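Local coordinates for uncharacterized protein (Klebsiella pneumoniae, PDB 2A2L), which is of unknown function but belongs to the HbpS-like family, named for a haem-degrading protein, and occurs as an assembly of eight copies, at residues M20-I31 with L132-F141; K66-T77 with R100-P109. All coordinates share one frame; numbering follows the deposited sequence.

Interaction 1 of 2, residues M20-I31 with L132-F141; sequences MAAAVEKKATEI and LLAQCALDCF
Met20 enters a hollow made by Ala137, Leu138, Cys140 and Phe141, a knob-into-hole fit between two helices that pack on one face of the antiparallel sheet in this HbpS-like fold. The short helical segments run at 137° to each other, their axes 8.5 Å apart at closest approach. A bend late in the methionine chain (chi3 93°) brings its methyl, CE, down on the Ala137 carbonyl, between Ala137 CB at 3.8 Å and Phe141 CB at 3.4 Å. Met20 and Phe141 then run side by side, pointing the same way.

Farther along, the contacts are between small groups: Ala23 CB meets Cys140 CB at 3.8 Å, and Val24 CG2 rests against the methyl of Ala137. Lys27 lays CB 3.6 Å from Cys136 SG and presses CG on Leu133 CD2; farther out, its CE passes across Leu132 CD2. Ile31 CD1 meets Leu133 tip to tip. No hydrogen bond crosses the interface, so shape and apolar contact carry it.

The sheet supplies the next shell. Phe37 touches Met20, Val24 and Ala137, and Val120 lies against Met20 and Leu138. Phe112, just after strand 107-111, meets the Phe141 ring edge-to-face. At the outer margin Lys27 NZ turns back to its own helix, forming a salt bridge of 2.9 Å with Glu30 OE1 on the anti side, 31° out of the carboxylate plane.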
loop_
_atom_site.group_PDB
_atom_site.type_symbol
_atom_site.label_atom_id
_atom_site.label_comp_id
_atom_site.label_asym_id
_atom_site.label_seq_id
_atom_site.Cartn_x
_atom_site.Cartn_y
_atom_site.Cartn_z
ATOM N N MET A 20 -31.945 2.455 -9.677
ATOM C CA MET A 20 -31.827 1.949 -8.286
ATOM C C MET A 20 -31.197 2.931 -7.300
ATOM O O MET A 20 -31.428 2.838 -6.098
ATOM C CB MET A 20 -31.061 0.637 -8.214
ATOM C CG MET A 20 -31.326 -0.352 -9.331
ATOM S SD MET A 20 -29.942 -1.509 -9.463
ATOM C CE MET A 20 -30.565 -2.737 -8.436
ATOM N N ALA A 21 -30.404 3.865 -7.799
ATOM C CA ALA A 21 -29.928 4.956 -6.972
ATOM C C ALA A 21 -31.082 5.810 -6.455
ATOM O O ALA A 21 -31.042 6.291 -5.315
ATOM C CB ALA A 21 -28.907 5.807 -7.727
ATOM N N ALA A 22 -32.115 5.994 -7.280
ATOM C CA ALA A 22 -33.173 6.923 -6.935
ATOM C C ALA A 22 -34.138 6.262 -5.977
ATOM O O ALA A 22 -34.686 6.918 -5.086
ATOM C CB ALA A 22 -33.898 7.418 -8.175
ATOM N N ALA A 23 -34.335 4.962 -6.164
ATOM C CA ALA A 23 -35.166 4.158 -5.285
ATOM C C ALA A 23 -34.600 4.248 -3.875
ATOM O O ALA A 23 -35.272 4.725 -2.956
ATOM C CB ALA A 23 -35.183 2.704 -5.758
ATOM N N VAL A 24 -33.354 3.805 -3.739
ATOM C CA VAL A 24 -32.585 3.857 -2.499
ATOM C C VAL A 24 -32.622 5.239 -1.851
ATOM O O VAL A 24 -32.867 5.352 -0.652
ATOM C CB VAL A 24 -31.119 3.385 -2.760
ATOM C CG1 VAL A 24 -30.169 3.760 -1.623
ATOM C CG2 VAL A 24 -31.094 1.895 -2.998
ATOM N N GLU A 25 -32.418 6.282 -2.655
ATOM C CA GLU A 25 -32.398 7.646 -2.156
ATOM C C GLU A 25 -33.755 8.078 -1.610
ATOM O O GLU A 25 -33.857 8.962 -0.751
ATOM C CB GLU A 25 -31.950 8.608 -3.260
ATOM C CG GLU A 25 -31.272 9.885 -2.757
ATOM C CD GLU A 25 -31.076 10.945 -3.844
ATOM O OE1 GLU A 25 -31.238 10.639 -5.050
ATOM O OE2 GLU A 25 -30.754 12.099 -3.473
ATOM N N LYS A 26 -34.806 7.449 -2.107
ATOM C CA LYS A 26 -36.149 7.844 -1.740
ATOM C C LYS A 26 -36.578 7.050 -0.528
ATOM O O LYS A 26 -37.279 7.562 0.341
ATOM C CB LYS A 26 -37.087 7.567 -2.898
ATOM C CG LYS A 26 -38.267 8.490 -2.996
ATOM C CD LYS A 26 -39.289 7.897 -3.970
ATOM C CE LYS A 26 -40.649 7.710 -3.313
ATOM N NZ LYS A 26 -41.591 6.963 -4.194
ATOM N N LYS A 27 -36.154 5.796 -0.476
ATOM C CA LYS A 27 -36.430 4.956 0.680
ATOM C C LYS A 27 -35.618 5.373 1.901
ATOM O O LYS A 27 -36.134 5.393 3.016
ATOM C CB LYS A 27 -36.161 3.489 0.359
ATOM C CG LYS A 27 -36.533 2.518 1.480
ATOM C CD LYS A 27 -38.027 2.334 1.596
ATOM C CE LYS A 27 -38.387 1.756 2.949
ATOM N NZ LYS A 27 -39.808 2.067 3.294
ATOM N N ALA A 28 -34.344 5.693 1.684
ATOM C CA ALA A 28 -33.469 6.076 2.769
ATOM C C ALA A 28 -34.038 7.336 3.415
ATOM O O ALA A 28 -34.006 7.487 4.633
ATOM C CB ALA A 28 -32.081 6.316 2.266
ATOM N N THR A 29 -34.592 8.217 2.583
ATOM C CA THR A 29 -35.114 9.487 3.061
ATOM C C THR A 29 -36.276 9.390 4.050
ATOM O O THR A 29 -36.292 10.099 5.067
ATOM C CB THR A 29 -35.370 10.444 1.907
ATOM O OG1 THR A 29 -34.284 11.384 1.855
ATOM C CG2 THR A 29 -36.726 11.192 2.041
ATOM N N GLU A 30 -37.199 8.472 3.782
ATOM C CA GLU A 30 -38.384 8.266 4.623
ATOM C C GLU A 30 -38.169 7.368 5.859
ATOM O O GLU A 30 -38.969 7.402 6.818
ATOM C CB GLU A 30 -39.539 7.721 3.775
ATOM C CG GLU A 30 -39.145 6.591 2.851
ATOM C CD GLU A 30 -40.344 5.870 2.249
ATOM O OE1 GLU A 30 -40.698 4.766 2.748
ATOM O OE2 GLU A 30 -40.924 6.407 1.270
ATOM N N ILE A 31 -37.113 6.557 5.843
ATOM C CA ILE A 31 -36.636 5.946 7.087
ATOM C C ILE A 31 -35.524 6.766 7.758
ATOM O O ILE A 31 -34.818 6.267 8.652
ATOM C CB ILE A 31 -36.231 4.457 6.931
ATOM C CG1 ILE A 31 -35.269 4.258 5.760
ATOM C CG2 ILE A 31 -37.452 3.591 6.816
ATOM C CD1 ILE A 31 -34.234 3.162 5.992
ATOM N N LEU A 132 -31.770 -3.536 3.893
ATOM C CA LEU A 132 -33.168 -3.247 3.540
ATOM C C LEU A 132 -33.197 -2.334 2.313
ATOM O O LEU A 132 -34.118 -2.394 1.498
ATOM C CB LEU A 132 -33.883 -2.560 4.724
ATOM C CG LEU A 132 -35.309 -1.982 4.541
ATOM C CD1 LEU A 132 -36.162 -2.142 5.820
ATOM C CD2 LEU A 132 -35.316 -0.505 4.162
ATOM N N LEU A 133 -32.180 -1.480 2.212
ATOM C CA LEU A 133 -32.084 -0.510 1.138
ATOM C C LEU A 133 -31.410 -1.162 -0.049
ATOM O O LEU A 133 -31.569 -0.722 -1.187
ATOM C CB LEU A 133 -31.279 0.707 1.589
ATOM C CG LEU A 133 -31.863 1.556 2.709
ATOM C CD1 LEU A 133 -30.914 2.634 3.059
ATOM C CD2 LEU A 133 -33.199 2.139 2.311
ATOM N N ALA A 134 -30.656 -2.222 0.232
ATOM C CA ALA A 134 -29.995 -2.992 -0.791
ATOM C C ALA A 134 -30.997 -3.879 -1.517
ATOM O O ALA A 134 -30.962 -3.952 -2.743
ATOM C CB ALA A 134 -28.863 -3.805 -0.191
ATOM N N GLN A 135 -31.896 -4.525 -0.767
ATOM C CA GLN A 135 -33.016 -5.287 -1.353
ATOM C C GLN A 135 -33.987 -4.376 -2.104
ATOM O O GLN A 135 -34.465 -4.715 -3.165
ATOM C CB GLN A 135 -33.766 -6.083 -0.278
ATOM C CG GLN A 135 -34.692 -7.194 -0.818
ATOM C CD GLN A 135 -33.976 -8.258 -1.684
ATOM O OE1 GLN A 135 -34.387 -8.545 -2.821
ATOM N NE2 GLN A 135 -32.916 -8.852 -1.136
ATOM N N CYS A 136 -34.245 -3.215 -1.522
ATOM C CA CYS A 136 -34.984 -2.129 -2.120
ATOM C C CYS A 136 -34.486 -1.767 -3.518
ATOM O O CYS A 136 -35.284 -1.566 -4.411
ATOM C CB CYS A 136 -34.873 -0.937 -1.172
ATOM S SG CYS A 136 -35.329 0.701 -1.786
ATOM N N ALA A 137 -33.169 -1.689 -3.695
ATOM C CA ALA A 137 -32.557 -1.514 -5.018
ATOM C C ALA A 137 -32.863 -2.683 -5.966
ATOM O O ALA A 137 -33.232 -2.466 -7.121
ATOM C CB ALA A 137 -31.052 -1.322 -4.889
ATOM N N LEU A 138 -32.712 -3.913 -5.477
ATOM C CA LEU A 138 -33.007 -5.116 -6.255
ATOM C C LEU A 138 -34.475 -5.150 -6.698
ATOM O O LEU A 138 -34.778 -5.407 -7.857
ATOM C CB LEU A 138 -32.647 -6.372 -5.448
ATOM C CG LEU A 138 -31.206 -6.517 -4.919
ATOM C CD1 LEU A 138 -30.895 -7.955 -4.675
ATOM C CD2 LEU A 138 -30.169 -5.967 -5.874
ATOM N N ASP A 139 -35.376 -4.846 -5.774
ATOM C CA ASP A 139 -36.803 -4.761 -6.054
ATOM C C ASP A 139 -37.156 -3.713 -7.114
ATOM O O ASP A 139 -38.138 -3.886 -7.859
ATOM C CB ASP A 139 -37.564 -4.447 -4.765
ATOM C CG ASP A 139 -37.893 -5.682 -3.971
ATOM O OD1 ASP A 139 -37.802 -6.790 -4.540
ATOM O OD2 ASP A 139 -38.255 -5.544 -2.779
ATOM N N CYS A 140 -36.381 -2.627 -7.160
ATOM C CA CYS A 140 -36.502 -1.635 -8.230
ATOM C C CYS A 140 -36.025 -2.259 -9.542
ATOM O O CYS A 140 -36.714 -2.173 -10.570
ATOM C CB CYS A 140 -35.709 -0.359 -7.882
ATOM S SG CYS A 140 -35.313 0.816 -9.247
ATOM N N PHE A 141 -34.868 -2.923 -9.486
ATOM C CA PHE A 141 -34.257 -3.490 -10.682
ATOM C C PHE A 141 -35.254 -4.384 -11.396
ATOM O O PHE A 141 -35.549 -4.172 -12.572
ATOM C CB PHE A 141 -32.975 -4.272 -10.358
ATOM C CG PHE A 141 -32.462 -5.110 -11.512
ATOM C CD1 PHE A 141 -31.826 -4.512 -12.592
ATOM C CD2 PHE A 141 -32.631 -6.488 -11.519
ATOM C CE1 PHE A 141 -31.365 -5.270 -13.653
ATOM C CE2 PHE A 141 -32.178 -7.256 -12.584
ATOM C CZ PHE A 141 -31.541 -6.643 -13.649
#

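Interaction 2 of 2, residues K66-T77 with R100-P109; sequences KAWSACSLKQGT and RIIIFGGGLP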
loop_
_atom_site.group_PDB
_atom_site.type_symbol
_atom_site.label_atom_id
_atom_site.label_comp_id
_atom_site.label_asym_id
_atom_site.label_seq_id
_atom_site.Cartn_x
_atom_site.Cartn_y
_atom_site.Cartn_z
ATOM N N LYS A 66 -18.742 -3.607 -0.417
ATOM C CA LYS A 66 -19.902 -4.465 -0.236
ATOM C C LYS A 66 -20.420 -4.907 -1.578
ATOM O O LYS A 66 -20.790 -6.049 -1.720
ATOM C CB LYS A 66 -21.014 -3.766 0.553
ATOM C CG LYS A 66 -20.717 -3.615 2.037
ATOM C CD LYS A 66 -21.754 -2.740 2.722
ATOM C CE LYS A 66 -21.776 -2.930 4.235
ATOM N NZ LYS A 66 -22.808 -2.025 4.828
ATOM N N ALA A 67 -20.424 -4.016 -2.570
ATOM C CA ALA A 67 -20.919 -4.395 -3.896
ATOM C C ALA A 67 -19.937 -5.387 -4.517
ATOM O O ALA A 67 -20.326 -6.461 -4.992
ATOM C CB ALA A 67 -21.117 -3.163 -4.804
ATOM N N TRP A 68 -18.660 -5.024 -4.493
ATOM C CA TRP A 68 -17.623 -5.876 -5.039
ATOM C C TRP A 68 -17.571 -7.227 -4.338
ATOM O O TRP A 68 -17.316 -8.237 -4.992
ATOM C CB TRP A 68 -16.267 -5.172 -5.030
ATOM C CG TRP A 68 -15.154 -6.027 -5.552
ATOM C CD1 TRP A 68 -14.695 -6.098 -6.849
ATOM C CD2 TRP A 68 -14.350 -6.933 -4.792
ATOM N NE1 TRP A 68 -13.665 -6.996 -6.935
ATOM C CE2 TRP A 68 -13.436 -7.533 -5.691
ATOM C CE3 TRP A 68 -14.343 -7.336 -3.447
ATOM C CZ2 TRP A 68 -12.505 -8.493 -5.287
ATOM C CZ3 TRP A 68 -13.423 -8.301 -3.047
ATOM C CH2 TRP A 68 -12.511 -8.865 -3.968
ATOM N N SER A 69 -17.827 -7.247 -3.028
ATOM C CA SER A 69 -17.894 -8.502 -2.283
ATOM C C SER A 69 -19.114 -9.336 -2.658
ATOM O O SER A 69 -19.012 -10.537 -2.889
ATOM C CB SER A 69 -17.895 -8.238 -0.777
ATOM O OG SER A 69 -16.631 -7.798 -0.325
ATOM N N ALA A 70 -20.269 -8.685 -2.714
ATOM C CA ALA A 70 -21.492 -9.323 -3.168
ATOM C C ALA A 70 -21.413 -9.940 -4.581
ATOM O O ALA A 70 -21.978 -11.011 -4.834
ATOM C CB ALA A 70 -22.632 -8.361 -3.074
ATOM N N CYS A 71 -20.718 -9.265 -5.491
ATOM C CA CYS A 71 -20.548 -9.755 -6.859
ATOM C C CYS A 71 -19.483 -10.839 -6.893
ATOM O O CYS A 71 -19.627 -11.820 -7.598
ATOM C CB CYS A 71 -20.103 -8.617 -7.788
ATOM S SG CYS A 71 -19.832 -9.128 -9.515
ATOM N N SER A 72 -18.389 -10.626 -6.170
ATOM C CA SER A 72 -17.233 -11.494 -6.299
ATOM C C SER A 72 -17.573 -12.861 -5.686
ATOM O O SER A 72 -17.451 -13.878 -6.371
ATOM C CB SER A 72 -15.979 -10.816 -5.721
ATOM O OG SER A 72 -14.875 -11.700 -5.597
ATOM N N LEU A 73 -18.087 -12.870 -4.447
ATOM C CA LEU A 73 -18.462 -14.123 -3.732
ATOM C C LEU A 73 -19.890 -14.653 -4.021
ATOM O O LEU A 73 -20.307 -15.674 -3.471
ATOM C CB LEU A 73 -18.297 -13.965 -2.217
ATOM C CG LEU A 73 -17.002 -13.481 -1.566
ATOM C CD1 LEU A 73 -17.354 -12.482 -0.478
ATOM C CD2 LEU A 73 -16.239 -14.640 -0.949
ATOM N N LYS A 74 -20.620 -13.931 -4.861
ATOM C CA LYS A 74 -21.914 -14.358 -5.415
ATOM C C LYS A 74 -23.007 -14.553 -4.381
ATOM O O LYS A 74 -23.834 -15.446 -4.510
ATOM C CB LYS A 74 -21.761 -15.594 -6.327
ATOM C CG LYS A 74 -20.836 -15.354 -7.533
ATOM C CD LYS A 74 -20.449 -16.642 -8.264
ATOM C CE LYS A 74 -19.075 -16.483 -8.923
ATOM N NZ LYS A 74 -18.808 -17.449 -10.017
ATOM N N GLN A 75 -23.019 -13.710 -3.359
ATOM C CA GLN A 75 -23.988 -13.841 -2.281
ATOM C C GLN A 75 -24.019 -12.532 -1.474
ATOM O O GLN A 75 -23.182 -11.657 -1.676
ATOM C CB GLN A 75 -23.594 -15.000 -1.376
ATOM C CG GLN A 75 -22.258 -14.757 -0.675
ATOM C CD GLN A 75 -21.892 -15.884 0.255
ATOM O OE1 GLN A 75 -22.096 -15.796 1.468
ATOM N NE2 GLN A 75 -21.366 -16.964 -0.307
ATOM N N GLY A 76 -24.975 -12.381 -0.565
ATOM C CA GLY A 76 -25.007 -11.188 0.276
ATOM C C GLY A 76 -23.828 -11.165 1.227
ATOM O O GLY A 76 -23.419 -12.205 1.728
ATOM N N THR A 77 -23.286 -9.982 1.495
ATOM C CA THR A 77 -22.299 -9.838 2.566
ATOM C C THR A 77 -22.799 -10.293 3.959
ATOM O O THR A 77 -21.995 -10.571 4.868
ATOM C CB THR A 77 -21.664 -8.412 2.612
ATOM O OG1 THR A 77 -22.668 -7.403 2.822
ATOM C CG2 THR A 77 -20.889 -8.117 1.315
ATOM N N ARG A 100 -10.931 -6.027 1.012
ATOM C CA ARG A 100 -12.099 -5.549 0.260
ATOM C C ARG A 100 -13.324 -6.361 0.597
ATOM O O ARG A 100 -14.445 -5.944 0.275
ATOM C CB ARG A 100 -11.873 -5.622 -1.257
ATOM C CG ARG A 100 -10.923 -4.578 -1.813
ATOM C CD ARG A 100 -11.059 -4.463 -3.329
ATOM N NE ARG A 100 -12.196 -3.624 -3.685
ATOM C CZ ARG A 100 -12.648 -3.463 -4.923
ATOM N NH1 ARG A 100 -12.041 -4.086 -5.927
ATOM N NH2 ARG A 100 -13.699 -2.673 -5.152
ATOM N N ILE A 101 -13.122 -7.536 1.200
ATOM C CA ILE A 101 -14.260 -8.405 1.519
ATOM C C ILE A 101 -15.024 -7.899 2.741
ATOM O O ILE A 101 -14.497 -7.896 3.849
ATOM C CB ILE A 101 -13.910 -9.913 1.635
ATOM C CG1 ILE A 101 -13.500 -10.463 0.266
ATOM C CG2 ILE A 101 -15.131 -10.700 2.117
ATOM C CD1 ILE A 101 -12.876 -11.839 0.317
ATOM N N ILE A 102 -16.254 -7.445 2.522
ATOM C CA ILE A 102 -17.070 -6.965 3.630
ATOM C C ILE A 102 -17.910 -8.076 4.205
ATOM O O ILE A 102 -18.360 -8.952 3.472
ATOM C CB ILE A 102 -17.919 -5.737 3.270
ATOM C CG1 ILE A 102 -17.060 -4.671 2.576
ATOM C CG2 ILE A 102 -18.525 -5.129 4.529
ATOM C CD1 ILE A 102 -15.975 -4.123 3.471
ATOM N N ILE A 103 -18.078 -8.070 5.527
ATOM C CA ILE A 103 -18.553 -9.258 6.239
ATOM C C ILE A 103 -19.746 -8.926 7.119
ATOM O O ILE A 103 -20.122 -9.704 7.991
ATOM C CB ILE A 103 -17.427 -9.929 7.098
ATOM C CG1 ILE A 103 -16.776 -8.909 8.040
ATOM C CG2 ILE A 103 -16.413 -10.611 6.198
ATOM C CD1 ILE A 103 -15.988 -9.510 9.159
ATOM N N PHE A 104 -20.336 -7.762 6.900
ATOM C CA PHE A 104 -21.647 -7.468 7.468
ATOM C C PHE A 104 -22.588 -7.045 6.354
ATOM O O PHE A 104 -22.139 -6.609 5.281
ATOM C CB PHE A 104 -21.577 -6.433 8.602
ATOM C CG PHE A 104 -20.593 -5.322 8.356
ATOM C CD1 PHE A 104 -20.984 -4.147 7.705
ATOM C CD2 PHE A 104 -19.276 -5.444 8.767
ATOM C CE1 PHE A 104 -20.065 -3.131 7.470
ATOM C CE2 PHE A 104 -18.349 -4.432 8.520
ATOM C CZ PHE A 104 -18.750 -3.270 7.878
ATOM N N GLY A 105 -23.887 -7.206 6.608
ATOM C CA GLY A 105 -24.912 -6.990 5.607
ATOM C C GLY A 105 -24.844 -5.622 4.960
ATOM O O GLY A 105 -24.306 -4.672 5.539
ATOM N N GLY A 106 -25.383 -5.527 3.749
ATOM C CA GLY A 106 -25.469 -4.253 3.066
ATOM C C GLY A 106 -25.083 -4.347 1.609
ATOM O O GLY A 106 -25.161 -3.357 0.882
ATOM N N GLY A 107 -24.658 -5.543 1.188
ATOM C CA GLY A 107 -24.182 -5.776 -0.165
ATOM C C GLY A 107 -24.970 -6.930 -0.716
ATOM O O GLY A 107 -25.068 -7.957 -0.064
ATOM N N LEU A 108 -25.569 -6.757 -1.889
ATOM C CA LEU A 108 -26.319 -7.849 -2.525
ATOM C C LEU A 108 -25.880 -8.047 -3.975
ATOM O O LEU A 108 -25.636 -7.077 -4.674
ATOM C CB LEU A 108 -27.834 -7.596 -2.443
ATOM C CG LEU A 108 -28.457 -7.777 -1.054
ATOM C CD1 LEU A 108 -29.881 -7.304 -1.017
ATOM C CD2 LEU A 108 -28.373 -9.229 -0.569
ATOM N N PRO A 109 -25.746 -9.304 -4.423
ATOM C CA PRO A 109 -25.629 -9.567 -5.857
ATOM C C PRO A 109 -26.949 -9.334 -6.601
ATOM O O PRO A 109 -28.028 -9.499 -6.031
ATOM C CB PRO A 109 -25.244 -11.044 -5.896
ATOM C CG PRO A 109 -25.863 -11.595 -4.671
ATOM C CD PRO A 109 -25.655 -10.544 -3.637
#
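Trp68 carries the guanidinium of Arg100 on one face of its ring and Ser72 CB on the opposite face, while Ile101 CG1 comes up at the edge, close to the ring plane. The stack is nearly flat, the planes 18° apart, and Arg100 CZ lies 3.8 Å from the centroid of the five-membered ring, a cation-pi contact. A hydrogen bond from Arg100 NE to Asn65 OD1 helps fix the rotation of the group. On Phe104, Ile102 CG2 sits over the centre of one face and Lys66 CE approaches obliquely, 3.7 Å from Phe104 CE1.

This is where helix 59-72 lies against the edge strand 107-111 of the sheet and the loop leading into it. Gly107, with no side chain, lets the two main chains come close, its CA 4.5 Å from Lys66 CA. Extended beyond CG, Lys66 runs past Ile102 to bring NZ within 3.1 Å of Gly105 O; the same amine bonds Val122 O and forms a salt bridge with Asp130.

Ser69 OG accepts from Ile102 N at 2.9 Å, fairly straight at 156°, and also bonds Asn65 O. Past the helix, Thr77 N donates to Gly107 O (3.1 Å). Its hydroxyl lies between the backbone N and carbonyl carbon (chi1 60°), from where Thr77 OG1 donates to Phe104 O at 2.6 Å, above that carbonyl plane, and takes a weak bond from Gly107 N.

The two contacts illustrate how one sheet is clothed differently on its two faces. Interaction 1 pairs two helices on one face and is only partly buried; interaction 2, about 17 Å away between centres, sets a helix and its following loop against the other face and the sheet edge, and is buried near the middle of the chain. The first relies on apolar fit; the second adds hydrogen bonds to main-chain groups and a cation-pi stack. They share strand 107-111 as a common wall: Leu108 starts away from 66-77, with CD2 still on Gly76 and CD1 against Gln135 NE2 (3.4 Å). Along the chain, interaction 2 nests inside the loop that interaction 1 closes.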